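Local structure of fatty acyl CoA synthetase FADD13 (FATTY-ACYL-CoA SYNTHETASE) (Mycobacterium tuberculosis, 3R44) at residues 41-46 with 255-260; 52-57 with 88-93; 131-136 with 143-148; 276-281 with 305-310; 397-402 with 407-412. The protein belongs to the ANL clan of AMP-binding enzymes, in which a large N-terminal region is followed by a smaller C-terminal domain. One frame throughout, in Å; residues are numbered along the deposited sequence.

Contact 1 of 5, residues 41-46 with 255-260; sequences DVRMTY and VEERVC
Arg43 and Glu257 meet end-on in a two-pronged salt bridge, the one close approach between residues 41-46 and 255-260. NH1 of Arg43 donates to OE1 of Glu257 at 3.0 Å, and NH2 of Arg43 donates to OE2 of Glu257 at 2.8 Å. Both bonds are nearly straight, with N-H...O angles of 168° and 174°. The two oxygens lie close to the guanidinium plane and are met on their syn sides. The carboxylate is twisted relative to the guanidinium by 31°, which leaves each nitrogen out of the carboxylate plane.

Two long side chains arriving from opposite directions bridge the gap between backbones whose nearest alpha carbons, Arg43 CA and Glu257 CA, are 10.9 Å apart. Arg43 leaves its strand with CG opposite the backbone N, stays extended through chi2 and turns at chi3. Glu257 folds at chi2 to present its carboxylate. OE1 of Glu257 has a second salt-bridge partner in Arg213, whose side chain also touches Arg43, so two arginines grip one buried acid; this would be expected to favour its ionised form.

Further out, Met44 is backbone-bonded to strand 33-37, and the side chain of Arg43 rests on Gln33 and Val36. Glu257 is the first residue beyond helix 247-256, which closes in a Schellman motif: Arg258 has positive phi, and Arg258 N bonds to Val255 O at 3.1 Å. The salt bridge ties strand 42-45, outermost in the large mixed sheet and starting with a G1 beta bulge (Asp41 and Val42), to the end of a helix in the AMP-binding region.

Contact 2 of 5, residues 52-57 with 88-93; sequences LANRCA and AAKLGA
The flat group here is the carboxamide of Asn54, and Lys90 comes to its oxygen instead of stacking on a face. OD1 of Asn54 accepts a weak hydrogen bond from NZ of Lys90 at 3.2 Å, the nitrogen tilted about 20° from the amide plane. The two side chains cross at about a right angle, and CE of Lys90 also lies 3.4 Å from OD1 of Asn54. At the other end of the amide, ND2 is held by Glu162 and by the carbonyl of Ala160, which fixes the rotation of the group.

Glu162 is also the main partner of Lys90, through a salt bridge, while Asn50 adds a hydrogen bond to NZ. One carboxylate therefore positions both polar side chains, and the buried ammonium is well supplied with acceptors. The lysine chain stays extended until a turn at its last torsion (chi4 -103°), and its CE packs 3.8 Å from CB of Ala53.

One turn further along helix 46-62, the contact becomes apolar. CB of Ala57 lies 4.0 Å from CG of Leu91, and CD1 of Leu91 approaches the carbonyl O of Ala57 at 3.4 Å. Small residues let the backbones come close, with Ala57 CA and Ala88 CA 6.0 Å apart. Gly92, at positive phi, then ends its helix in a Schellman motif in which Ala93 N bonds to Ala88 O at 2.9 Å.

Helices 46-62 and 79-91 thus pack directly, with Ala53 and Lys90 also touching helix 18-28 and Pro163 lying against Asn54 and Ala57. Helix 79-91 forms the crossover between the adjacent parallel strands 70-74 and 94-97.

Contact 3 of 5, residues 131-136 with 143-148; sequences AIRAQA and TDWIGA
Arg133 lays its side chain, from CG to the guanidinium, along one face of the Trp145 indole. From CB, which points toward the strand, the chain reaches CG, 3.8 Å from both CD2 and CE2 of Trp145 and thus above the bond shared by the two rings. CD of Arg133 comes next, 3.7 Å from the centroid of the five-membered ring and 14° off its normal, a CH-pi contact over the face. The turn at chi3 (72°) then keeps the guanidinium down on the ring: NE and CZ of Arg133 each lie 3.3 Å from CD1 of Trp145.

The stack is almost parallel, with planes 14° apart and centres 3.9 Å apart. It links helix and second strand of the beta-alpha-beta unit 118-121, 126-134, 144-147, on an outermost strand of the four-stranded parallel sheet. At the tip, NH2 of Arg133 is 3.5 Å from CD1 of Trp145, while NH1 of Arg133 reaches the base of the side chain, 3.8 Å from CB of Trp145.

The neighbouring Ile132 meets the far end of the indole obliquely, its CG2 3.9 Å from CH2 of Trp145. Leu111 of helix 104-114 and Val119 of strand 118-121 also touch Trp145, while Val107 packs on Ile132.

Contact 4 of 5, residues 276-281 with 305-310; sequences PEFAEL and AAKNIE
Just past the end of helix 298-306, Lys307 reaches across to the last turn of the short helix 276-280 and brings its ammonium group to the carbonyls there. NZ of Lys307 donates a hydrogen bond to the carbonyl O of Phe278 at 3.1 Å. It approaches at a C=O...N angle of 139°, tilted 23° from the carbonyl plane. The carbonyl O of Leu281 is also near, 2.6 Å from NZ of Lys307. A positive charge at this helix C-terminus would be expected to interact favourably with the helix dipole.

The lysine gets there by running nearly extended from CB to CE and bending only at chi4 (75°), which turns NZ toward the carbonyls. Its own backbone belongs to a Schellman motif: Asn308 takes positive phi, and Asn308 N bonds to Ala305 O at 3.0 Å while Ile309 N turns back to Tyr304 O.

The aliphatic part of Lys307 slides past Phe278 in the opposite direction. CD of Lys307 lies 3.6 Å from CE1 of Phe278, approaching the ring obliquely. The ammonium is too far off for a strong cation-pi interaction with this ring: NZ of Lys307 is 5.5 Å from the Phe278 centroid, at most a weak attraction. Trp251 of helix 247-256 forms a cation-pi pair with Lys307 and touches Phe278 and Leu281, while Tyr304 meets the Phe278 ring edge-to-face.

Contact 5 of 5, residues 397-402 with 407-412; sequences IGEIDD and YIKDRL
Tyr407, Ile397 and Glu399 have the most surface buried between these strands, and each is held first through its backbone. Glu399 and Tyr407 form an antiparallel hydrogen-bonded pair: Tyr407 N donates to Glu399 O at 2.8 Å, and Glu399 N to Tyr407 O at 2.9 Å. The Tyr407 ring turns its edge to the carbonyl O of Glu399 and to Asp401, whose OD2 lies 3.8 Å from CE2 of Tyr407. That carboxylate is engaged outside the hairpin, OD2 with Lys335, while its OD1 accepts hydrogen bonds from the backbone N of Glu403 and of Tyr405 in the turn.

Ile397 sits at a classic beta bulge in hairpin 396-400/406-410. Its carbonyl O accepts from Lys409 N at 2.8 Å and from Asp410 N at 3.2 Å, while Ile397 N donates to Asp410 O at 3.0 Å. Beyond the bulge, Gly398 and Ile408 form an antiparallel non-hydrogen-bonded pair, and CA of Gly398 comes within 3.2 Å of Tyr407 O.

Glu399 extends its side chain, with CG opposite the backbone N (chi1 -175°), to a salt bridge between its OE1 and NZ of Lys409 at 3.0 Å. Lys409 folds at chi2 and chi4 to reach it and touches Ala426 of helix 425-432.

How the contacts relate
Contact 2 is the buried one, contact 4 lies at the surface, and contacts 1, 3 and 5 are partly buried. Contacts 1 and 2 share consecutive elements, strand 42-45 and helix 46-62, and touch where Met44 CE lies 3.9 Å from Leu52 CD2. Contacts 1 and 4 also meet, Val255 CG2 being 4.2 Å from Leu281 CB. Contact 5 stands apart, across the chain's centre from contacts 1, 2 and 3. Chemistry follows place: a charge pair spans strand and helix end in contact 1, small residues flank a buried polar cluster in contact 2, and a cation lies on an indole in contact 3. Contact 4 brings a lysine to helix-end carbonyls, whereas contact 5 relies mainly on backbone pairing.

Contact 1 of 5, residues 41-46 with 255-260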
# COMPACT_ATOMS: atom_id res chain seq x y z
N ASP A 41 -17.96 19.75 -2.23
CA ASP A 41 -18.95 19.92 -3.29
C ASP A 41 -18.45 19.73 -4.71
O ASP A 41 -18.87 20.47 -5.59
CB ASP A 41 -19.65 21.28 -3.14
CG ASP A 41 -20.14 21.52 -1.71
OD1 ASP A 41 -21.12 20.84 -1.25
OD2 ASP A 41 -19.54 22.37 -1.02
N VAL A 42 -17.62 18.72 -4.93
CA VAL A 42 -17.09 18.35 -6.26
C VAL A 42 -17.93 17.18 -6.82
O VAL A 42 -18.16 16.19 -6.13
CB VAL A 42 -15.62 17.98 -6.15
CG1 VAL A 42 -15.08 17.45 -7.48
CG2 VAL A 42 -14.79 19.20 -5.61
N ARG A 43 -18.47 17.33 -8.03
CA ARG A 43 -19.23 16.25 -8.69
C ARG A 43 -18.89 16.36 -10.18
O ARG A 43 -19.47 17.16 -10.89
CB ARG A 43 -20.74 16.32 -8.45
CG ARG A 43 -21.58 15.16 -9.05
CD ARG A 43 -23.13 15.24 -8.65
NE ARG A 43 -23.28 15.23 -7.19
CZ ARG A 43 -23.37 14.14 -6.41
NH1 ARG A 43 -23.36 12.88 -6.91
NH2 ARG A 43 -23.42 14.33 -5.11
N MET A 44 -17.91 15.59 -10.64
CA MET A 44 -17.38 15.79 -11.99
C MET A 44 -17.57 14.57 -12.84
O MET A 44 -17.40 13.48 -12.34
CB MET A 44 -15.92 16.11 -11.91
CG MET A 44 -15.71 17.53 -11.40
SD MET A 44 -13.98 17.82 -11.14
CE MET A 44 -13.22 17.53 -12.74
N THR A 45 -17.91 14.78 -14.11
CA THR A 45 -18.02 13.70 -15.07
C THR A 45 -16.66 13.32 -15.64
O THR A 45 -15.67 14.01 -15.45
CB THR A 45 -18.87 14.08 -16.24
OG1 THR A 45 -18.23 15.19 -16.87
CG2 THR A 45 -20.33 14.48 -15.81
N TYR A 46 -16.60 12.20 -16.33
CA TYR A 46 -15.34 11.79 -16.99
C TYR A 46 -14.84 12.84 -17.98
O TYR A 46 -13.65 13.14 -18.04
CB TYR A 46 -15.41 10.39 -17.61
CG TYR A 46 -15.03 9.38 -16.60
CD1 TYR A 46 -15.99 8.63 -15.93
CD2 TYR A 46 -13.70 9.21 -16.25
CE1 TYR A 46 -15.63 7.72 -14.96
CE2 TYR A 46 -13.32 8.34 -15.28
CZ TYR A 46 -14.27 7.58 -14.62
OH TYR A 46 -13.80 6.69 -13.64
N VAL A 255 -24.55 5.62 1.89
CA VAL A 255 -25.97 5.63 1.52
C VAL A 255 -26.31 6.71 0.51
O VAL A 255 -26.89 6.38 -0.54
CB VAL A 255 -26.87 5.71 2.76
CG1 VAL A 255 -28.34 5.82 2.38
CG2 VAL A 255 -26.66 4.46 3.65
N GLU A 256 -25.98 7.96 0.82
CA GLU A 256 -26.29 9.10 -0.03
C GLU A 256 -25.72 8.95 -1.44
O GLU A 256 -26.36 9.39 -2.40
CB GLU A 256 -25.80 10.44 0.55
CG GLU A 256 -26.45 10.83 1.82
CD GLU A 256 -27.96 11.01 1.71
OE1 GLU A 256 -28.46 11.44 0.65
OE2 GLU A 256 -28.65 10.73 2.71
N GLU A 257 -24.56 8.32 -1.58
CA GLU A 257 -23.90 8.23 -2.90
C GLU A 257 -23.96 6.85 -3.48
O GLU A 257 -23.30 6.53 -4.47
CB GLU A 257 -22.46 8.72 -2.80
CG GLU A 257 -22.35 10.20 -2.64
CD GLU A 257 -23.04 11.02 -3.76
OE1 GLU A 257 -23.16 10.62 -4.95
OE2 GLU A 257 -23.45 12.14 -3.44
N ARG A 258 -24.83 6.05 -2.88
CA ARG A 258 -25.15 4.75 -3.42
C ARG A 258 -23.89 3.97 -3.74
O ARG A 258 -23.75 3.42 -4.82
CB ARG A 258 -26.01 4.91 -4.69
CG ARG A 258 -27.33 5.75 -4.52
CD ARG A 258 -28.13 5.88 -5.88
NE ARG A 258 -27.33 6.39 -6.99
CZ ARG A 258 -26.90 7.64 -7.10
NH1 ARG A 258 -27.27 8.54 -6.18
NH2 ARG A 258 -26.15 7.99 -8.12
N VAL A 259 -23.00 3.90 -2.76
CA VAL A 259 -21.72 3.27 -2.90
C VAL A 259 -21.86 1.74 -2.99
O VAL A 259 -22.60 1.10 -2.21
CB VAL A 259 -20.77 3.71 -1.75
CG1 VAL A 259 -19.42 2.90 -1.75
CG2 VAL A 259 -20.49 5.22 -1.82
N CYS A 260 -21.16 1.17 -3.97
CA CYS A 260 -21.08 -0.26 -4.21
C CYS A 260 -19.91 -0.97 -3.59
O CYS A 260 -20.04 -2.16 -3.19
CB CYS A 260 -21.08 -0.53 -5.72
SG CYS A 260 -22.33 0.33 -6.63

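Contact 2 of 5, residues 52-57 with 88-93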
# COMPACT_ATOMS: atom_id res chain seq x y z
N LEU A 52 -9.85 18.65 -16.87
CA LEU A 52 -9.00 19.17 -15.81
C LEU A 52 -7.60 18.54 -15.88
O LEU A 52 -6.62 19.21 -15.56
CB LEU A 52 -9.58 18.85 -14.44
CG LEU A 52 -8.84 19.36 -13.23
CD1 LEU A 52 -8.63 20.85 -13.27
CD2 LEU A 52 -9.68 19.06 -11.96
N ALA A 53 -7.49 17.26 -16.20
CA ALA A 53 -6.17 16.67 -16.45
C ALA A 53 -5.39 17.43 -17.53
O ALA A 53 -4.18 17.64 -17.41
CB ALA A 53 -6.29 15.15 -16.80
N ASN A 54 -6.10 17.87 -18.58
CA ASN A 54 -5.47 18.66 -19.62
C ASN A 54 -4.99 20.00 -19.10
O ASN A 54 -3.90 20.45 -19.45
CB ASN A 54 -6.41 18.89 -20.80
CG ASN A 54 -6.62 17.62 -21.61
OD1 ASN A 54 -5.90 16.67 -21.43
ND2 ASN A 54 -7.66 17.59 -22.45
N ARG A 55 -5.83 20.65 -18.32
CA ARG A 55 -5.40 21.89 -17.63
C ARG A 55 -4.17 21.68 -16.71
O ARG A 55 -3.27 22.51 -16.71
CB ARG A 55 -6.56 22.53 -16.88
CG ARG A 55 -7.65 23.08 -17.82
CD ARG A 55 -8.59 24.08 -17.18
NE ARG A 55 -9.93 23.57 -17.41
CZ ARG A 55 -10.80 23.96 -18.35
NH1 ARG A 55 -10.57 25.01 -19.14
NH2 ARG A 55 -11.97 23.30 -18.43
N CYS A 56 -4.14 20.57 -15.97
CA CYS A 56 -3.00 20.21 -15.14
C CYS A 56 -1.74 20.05 -16.01
O CYS A 56 -0.66 20.54 -15.65
CB CYS A 56 -3.24 18.94 -14.34
SG CYS A 56 -4.39 19.23 -12.96
N ALA A 57 -1.90 19.38 -17.15
CA ALA A 57 -0.79 19.18 -18.07
C ALA A 57 -0.27 20.51 -18.61
O ALA A 57 0.95 20.69 -18.78
CB ALA A 57 -1.21 18.28 -19.21
N ALA A 88 0.37 14.68 -15.66
CA ALA A 88 1.77 14.23 -15.81
C ALA A 88 1.90 13.01 -16.75
O ALA A 88 2.81 12.99 -17.60
CB ALA A 88 2.41 13.89 -14.43
N ALA A 89 1.00 12.04 -16.59
CA ALA A 89 0.95 10.85 -17.47
C ALA A 89 0.87 11.23 -18.97
O ALA A 89 1.62 10.72 -19.81
CB ALA A 89 -0.22 9.91 -17.06
N LYS A 90 -0.01 12.17 -19.31
CA LYS A 90 -0.16 12.62 -20.69
C LYS A 90 1.12 13.25 -21.24
O LYS A 90 1.39 13.14 -22.43
CB LYS A 90 -1.29 13.63 -20.83
CG LYS A 90 -2.69 12.99 -20.56
CD LYS A 90 -3.74 14.12 -20.64
CE LYS A 90 -5.09 13.67 -20.14
NZ LYS A 90 -5.88 13.43 -21.30
N LEU A 91 1.88 13.91 -20.37
CA LEU A 91 3.18 14.53 -20.75
C LEU A 91 4.39 13.63 -20.73
O LEU A 91 5.47 14.03 -21.22
CB LEU A 91 3.47 15.71 -19.79
CG LEU A 91 2.50 16.87 -19.79
CD1 LEU A 91 2.90 17.87 -18.71
CD2 LEU A 91 2.49 17.57 -21.13
N GLY A 92 4.27 12.42 -20.21
CA GLY A 92 5.40 11.50 -20.06
C GLY A 92 6.25 11.88 -18.85
O GLY A 92 7.38 11.40 -18.68
N ALA A 93 5.70 12.74 -18.01
CA ALA A 93 6.27 13.08 -16.71
C ALA A 93 6.04 12.02 -15.63
O ALA A 93 5.23 11.10 -15.77
CB ALA A 93 5.80 14.54 -16.21

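Contact 3 of 5, residues 131-136 with 143-148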
# COMPACT_ATOMS: atom_id res chain seq x y z
N ALA A 131 9.91 24.37 6.27
CA ALA A 131 11.09 23.88 6.98
C ALA A 131 12.15 23.47 5.93
O ALA A 131 13.34 23.79 6.07
CB ALA A 131 10.72 22.68 7.89
N ILE A 132 11.72 22.77 4.88
CA ILE A 132 12.65 22.35 3.82
C ILE A 132 13.28 23.54 3.04
O ILE A 132 14.49 23.58 2.84
CB ILE A 132 12.02 21.35 2.81
CG1 ILE A 132 11.62 20.05 3.52
CG2 ILE A 132 13.03 21.04 1.69
CD1 ILE A 132 10.84 19.08 2.66
N ARG A 133 12.46 24.51 2.64
CA ARG A 133 12.96 25.67 1.87
C ARG A 133 13.88 26.59 2.71
O ARG A 133 14.75 27.26 2.15
CB ARG A 133 11.80 26.48 1.27
CG ARG A 133 10.92 25.69 0.27
CD ARG A 133 9.97 26.62 -0.48
NE ARG A 133 10.72 27.43 -1.45
CZ ARG A 133 10.21 28.37 -2.25
NH1 ARG A 133 8.92 28.68 -2.19
NH2 ARG A 133 11.01 29.02 -3.10
N ALA A 134 13.68 26.59 4.03
CA ALA A 134 14.54 27.27 5.01
C ALA A 134 15.97 26.67 5.20
O ALA A 134 16.86 27.39 5.63
CB ALA A 134 13.83 27.36 6.36
N GLN A 135 16.18 25.39 4.89
CA GLN A 135 17.53 24.76 4.84
C GLN A 135 18.54 25.65 4.06
O GLN A 135 18.18 26.33 3.10
CB GLN A 135 17.45 23.36 4.19
CG GLN A 135 16.94 22.19 5.10
CD GLN A 135 16.35 20.97 4.32
OE1 GLN A 135 16.78 20.65 3.20
NE2 GLN A 135 15.35 20.30 4.94
N ALA A 136 19.82 25.63 4.46
CA ALA A 136 20.88 26.37 3.73
C ALA A 136 20.99 25.93 2.25
O ALA A 136 21.15 26.76 1.34
CB ALA A 136 22.24 26.22 4.44
N THR A 143 13.00 23.46 -8.95
CA THR A 143 12.98 24.81 -9.52
C THR A 143 11.65 25.50 -9.18
O THR A 143 11.52 26.71 -9.28
CB THR A 143 13.25 24.76 -11.08
OG1 THR A 143 12.22 24.01 -11.74
CG2 THR A 143 14.62 24.09 -11.38
N ASP A 144 10.66 24.74 -8.73
CA ASP A 144 9.35 25.30 -8.46
C ASP A 144 8.67 24.68 -7.25
O ASP A 144 8.56 23.46 -7.17
CB ASP A 144 8.48 25.16 -9.70
CG ASP A 144 8.73 26.26 -10.68
OD1 ASP A 144 8.48 27.44 -10.31
OD2 ASP A 144 9.24 25.99 -11.79
N TRP A 145 8.23 25.52 -6.31
CA TRP A 145 7.40 25.07 -5.19
C TRP A 145 6.00 25.71 -5.27
O TRP A 145 5.87 26.92 -5.17
CB TRP A 145 8.05 25.44 -3.88
CG TRP A 145 9.51 25.09 -3.75
CD1 TRP A 145 10.58 25.78 -4.25
CD2 TRP A 145 10.05 23.98 -3.02
NE1 TRP A 145 11.76 25.15 -3.89
CE2 TRP A 145 11.45 24.04 -3.13
CE3 TRP A 145 9.48 22.92 -2.30
CZ2 TRP A 145 12.30 23.09 -2.54
CZ3 TRP A 145 10.32 21.98 -1.71
CH2 TRP A 145 11.71 22.07 -1.83
N ILE A 146 4.98 24.89 -5.51
CA ILE A 146 3.68 25.39 -5.92
C ILE A 146 2.69 24.96 -4.87
O ILE A 146 2.38 23.78 -4.79
CB ILE A 146 3.23 24.84 -7.32
CG1 ILE A 146 4.30 25.09 -8.41
CG2 ILE A 146 1.96 25.52 -7.77
CD1 ILE A 146 4.54 26.60 -8.69
N GLY A 147 2.20 25.91 -4.08
CA GLY A 147 1.21 25.59 -3.03
C GLY A 147 -0.19 25.65 -3.58
O GLY A 147 -0.41 25.94 -4.76
N ALA A 148 -1.16 25.33 -2.72
CA ALA A 148 -2.58 25.27 -3.09
C ALA A 148 -3.18 26.48 -3.83
O ALA A 148 -3.92 26.30 -4.80
CB ALA A 148 -3.44 24.96 -1.84

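Contact 4 of 5, residues 276-281 with 305-310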
# COMPACT_ATOMS: atom_id res chain seq x y z
N PRO A 276 -23.28 4.29 15.61
CA PRO A 276 -24.75 4.11 15.64
C PRO A 276 -25.28 3.82 14.24
O PRO A 276 -26.24 3.05 14.09
CB PRO A 276 -25.25 5.49 16.10
CG PRO A 276 -24.21 5.95 17.04
CD PRO A 276 -22.89 5.47 16.41
N GLU A 277 -24.64 4.40 13.23
CA GLU A 277 -25.10 4.19 11.86
C GLU A 277 -25.04 2.73 11.36
O GLU A 277 -25.75 2.41 10.41
CB GLU A 277 -24.41 5.12 10.87
CG GLU A 277 -24.78 6.60 11.09
CD GLU A 277 -24.07 7.26 12.32
OE1 GLU A 277 -23.06 6.71 12.93
OE2 GLU A 277 -24.57 8.35 12.71
N PHE A 278 -24.17 1.90 11.93
CA PHE A 278 -24.04 0.50 11.48
C PHE A 278 -25.33 -0.27 11.69
O PHE A 278 -25.76 -1.01 10.81
CB PHE A 278 -22.93 -0.18 12.26
CG PHE A 278 -22.67 -1.59 11.84
CD1 PHE A 278 -22.01 -1.86 10.69
CD2 PHE A 278 -23.10 -2.65 12.61
CE1 PHE A 278 -21.74 -3.19 10.32
CE2 PHE A 278 -22.88 -3.96 12.23
CZ PHE A 278 -22.23 -4.24 11.09
N ALA A 279 -25.91 -0.09 12.87
CA ALA A 279 -27.16 -0.73 13.27
C ALA A 279 -28.29 -0.05 12.54
O ALA A 279 -29.30 -0.68 12.28
CB ALA A 279 -27.36 -0.62 14.80
N GLU A 280 -28.14 1.25 12.25
CA GLU A 280 -29.30 2.05 11.89
C GLU A 280 -29.57 2.36 10.42
O GLU A 280 -30.72 2.41 10.01
CB GLU A 280 -29.43 3.26 12.83
CG GLU A 280 -29.03 4.63 12.42
CD GLU A 280 -28.67 5.51 13.66
OE1 GLU A 280 -27.95 6.52 13.48
OE2 GLU A 280 -29.06 5.19 14.81
N LEU A 281 -28.53 2.50 9.60
CA LEU A 281 -28.73 2.80 8.18
C LEU A 281 -28.67 1.50 7.37
O LEU A 281 -27.93 0.59 7.74
CB LEU A 281 -27.65 3.78 7.69
CG LEU A 281 -27.69 5.22 8.23
CD1 LEU A 281 -26.51 6.02 7.64
CD2 LEU A 281 -29.00 5.95 7.95
N ALA A 305 -21.14 -9.85 7.07
CA ALA A 305 -21.93 -10.78 6.28
C ALA A 305 -23.42 -10.81 6.68
O ALA A 305 -24.28 -10.99 5.84
CB ALA A 305 -21.32 -12.16 6.31
N ALA A 306 -23.72 -10.66 7.96
CA ALA A 306 -25.13 -10.51 8.41
C ALA A 306 -25.84 -9.25 7.87
O ALA A 306 -27.10 -9.22 7.83
CB ALA A 306 -25.20 -10.51 9.93
N LYS A 307 -25.06 -8.23 7.53
CA LYS A 307 -25.54 -6.98 6.91
C LYS A 307 -25.48 -7.09 5.37
O LYS A 307 -25.66 -6.09 4.67
CB LYS A 307 -24.73 -5.77 7.41
CG LYS A 307 -25.31 -4.34 7.19
CD LYS A 307 -24.46 -3.22 7.95
CE LYS A 307 -24.58 -1.76 7.33
NZ LYS A 307 -25.92 -1.13 7.68
N ASN A 308 -25.26 -8.32 4.87
CA ASN A 308 -25.06 -8.61 3.45
C ASN A 308 -23.90 -7.84 2.81
O ASN A 308 -24.03 -7.37 1.67
CB ASN A 308 -26.32 -8.35 2.62
CG ASN A 308 -27.46 -9.22 3.04
OD1 ASN A 308 -28.38 -8.77 3.74
ND2 ASN A 308 -27.39 -10.48 2.64
N ILE A 309 -22.81 -7.69 3.55
CA ILE A 309 -21.62 -7.02 3.02
C ILE A 309 -20.48 -7.97 3.09
O ILE A 309 -20.23 -8.54 4.15
CB ILE A 309 -21.28 -5.73 3.79
CG1 ILE A 309 -22.46 -4.74 3.68
CG2 ILE A 309 -19.92 -5.12 3.34
CD1 ILE A 309 -22.32 -3.52 4.64
N GLU A 310 -19.74 -8.09 1.98
CA GLU A 310 -18.60 -9.02 1.93
C GLU A 310 -17.28 -8.28 2.07
O GLU A 310 -17.26 -7.06 2.06
CB GLU A 310 -18.67 -9.85 0.66
CG GLU A 310 -19.75 -10.92 0.84
CD GLU A 310 -19.91 -11.85 -0.33
OE1 GLU A 310 -19.65 -11.45 -1.48
OE2 GLU A 310 -20.34 -13.00 -0.10

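Contact 5 of 5, residues 397-402 with 407-412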
# COMPACT_ATOMS: atom_id res chain seq x y z
N ILE A 397 8.07 -13.96 3.96
CA ILE A 397 8.02 -15.40 3.97
C ILE A 397 6.56 -15.84 4.03
O ILE A 397 5.74 -15.22 4.76
CB ILE A 397 8.75 -15.97 5.21
CG1 ILE A 397 10.21 -15.50 5.25
CG2 ILE A 397 8.64 -17.53 5.26
CD1 ILE A 397 11.00 -15.73 3.97
N GLY A 398 6.23 -16.91 3.34
CA GLY A 398 4.88 -17.39 3.46
C GLY A 398 4.74 -18.85 3.04
O GLY A 398 5.71 -19.54 2.83
N GLU A 399 3.50 -19.28 2.94
CA GLU A 399 3.20 -20.67 2.58
C GLU A 399 2.02 -20.65 1.63
O GLU A 399 1.04 -19.98 1.91
CB GLU A 399 2.82 -21.50 3.82
CG GLU A 399 2.62 -22.99 3.47
CD GLU A 399 2.58 -23.92 4.70
OE1 GLU A 399 2.76 -23.43 5.85
OE2 GLU A 399 2.40 -25.15 4.52
N ILE A 400 2.09 -21.40 0.54
CA ILE A 400 0.99 -21.54 -0.39
C ILE A 400 0.46 -22.95 -0.18
O ILE A 400 1.20 -23.92 -0.35
CB ILE A 400 1.41 -21.26 -1.84
CG1 ILE A 400 2.05 -19.87 -1.94
CG2 ILE A 400 0.22 -21.40 -2.80
CD1 ILE A 400 2.59 -19.53 -3.33
N ASP A 401 -0.81 -23.05 0.16
CA ASP A 401 -1.42 -24.35 0.39
C ASP A 401 -1.68 -25.09 -0.91
O ASP A 401 -1.51 -24.56 -2.01
CB ASP A 401 -2.64 -24.27 1.32
CG ASP A 401 -3.88 -23.74 0.68
OD1 ASP A 401 -4.00 -23.57 -0.53
OD2 ASP A 401 -4.84 -23.46 1.46
N ASP A 402 -2.10 -26.35 -0.78
CA ASP A 402 -2.30 -27.20 -1.95
C ASP A 402 -3.33 -26.62 -2.92
O ASP A 402 -3.35 -26.97 -4.11
CB ASP A 402 -2.68 -28.64 -1.51
CG ASP A 402 -1.54 -29.38 -0.75
OD1 ASP A 402 -0.35 -29.16 -1.11
OD2 ASP A 402 -1.84 -30.17 0.18
N TYR A 407 -0.51 -17.73 2.54
CA TYR A 407 -0.57 -17.36 3.95
C TYR A 407 0.75 -16.67 4.25
O TYR A 407 1.79 -17.28 4.13
CB TYR A 407 -0.74 -18.56 4.89
CG TYR A 407 -2.12 -19.20 4.82
CD1 TYR A 407 -3.09 -18.87 5.75
CD2 TYR A 407 -2.46 -20.07 3.80
CE1 TYR A 407 -4.36 -19.41 5.70
CE2 TYR A 407 -3.75 -20.63 3.73
CZ TYR A 407 -4.68 -20.29 4.68
OH TYR A 407 -5.93 -20.81 4.62
N ILE A 408 0.71 -15.39 4.56
CA ILE A 408 1.91 -14.70 4.92
C ILE A 408 2.31 -14.98 6.36
O ILE A 408 1.53 -14.84 7.32
CB ILE A 408 1.80 -13.18 4.68
CG1 ILE A 408 1.49 -12.88 3.21
CG2 ILE A 408 3.07 -12.42 5.14
CD1 ILE A 408 2.62 -12.96 2.29
N LYS A 409 3.55 -15.38 6.53
CA LYS A 409 4.05 -15.76 7.85
C LYS A 409 4.84 -14.66 8.51
O LYS A 409 4.77 -14.52 9.73
CB LYS A 409 4.92 -17.01 7.77
CG LYS A 409 4.20 -18.23 7.29
CD LYS A 409 3.04 -18.57 8.20
CE LYS A 409 2.23 -19.77 7.71
NZ LYS A 409 3.08 -21.03 7.68
N ASP A 410 5.63 -13.93 7.72
CA ASP A 410 6.44 -12.83 8.27
C ASP A 410 6.77 -11.86 7.15
O ASP A 410 6.76 -12.23 5.97
CB ASP A 410 7.75 -13.35 8.82
CG ASP A 410 7.93 -13.04 10.29
OD1 ASP A 410 7.33 -12.08 10.85
OD2 ASP A 410 8.68 -13.84 10.89
N ARG A 411 7.00 -10.62 7.54
CA ARG A 411 7.32 -9.58 6.61
C ARG A 411 8.77 -9.22 6.77
O ARG A 411 9.33 -9.35 7.87
CB ARG A 411 6.51 -8.33 6.88
CG ARG A 411 5.01 -8.54 6.98
CD ARG A 411 4.48 -8.93 5.68
NE ARG A 411 3.27 -8.21 5.29
CZ ARG A 411 3.20 -7.38 4.24
NH1 ARG A 411 4.28 -7.12 3.48
NH2 ARG A 411 2.04 -6.79 3.95
N LEU A 412 9.33 -8.70 5.68
CA LEU A 412 10.72 -8.24 5.63
C LEU A 412 10.99 -7.27 6.77
O LEU A 412 12.05 -7.35 7.41
CB LEU A 412 10.98 -7.53 4.30
CG LEU A 412 12.40 -6.96 4.10
CD1 LEU A 412 13.38 -8.07 4.40
CD2 LEU A 412 12.59 -6.43 2.72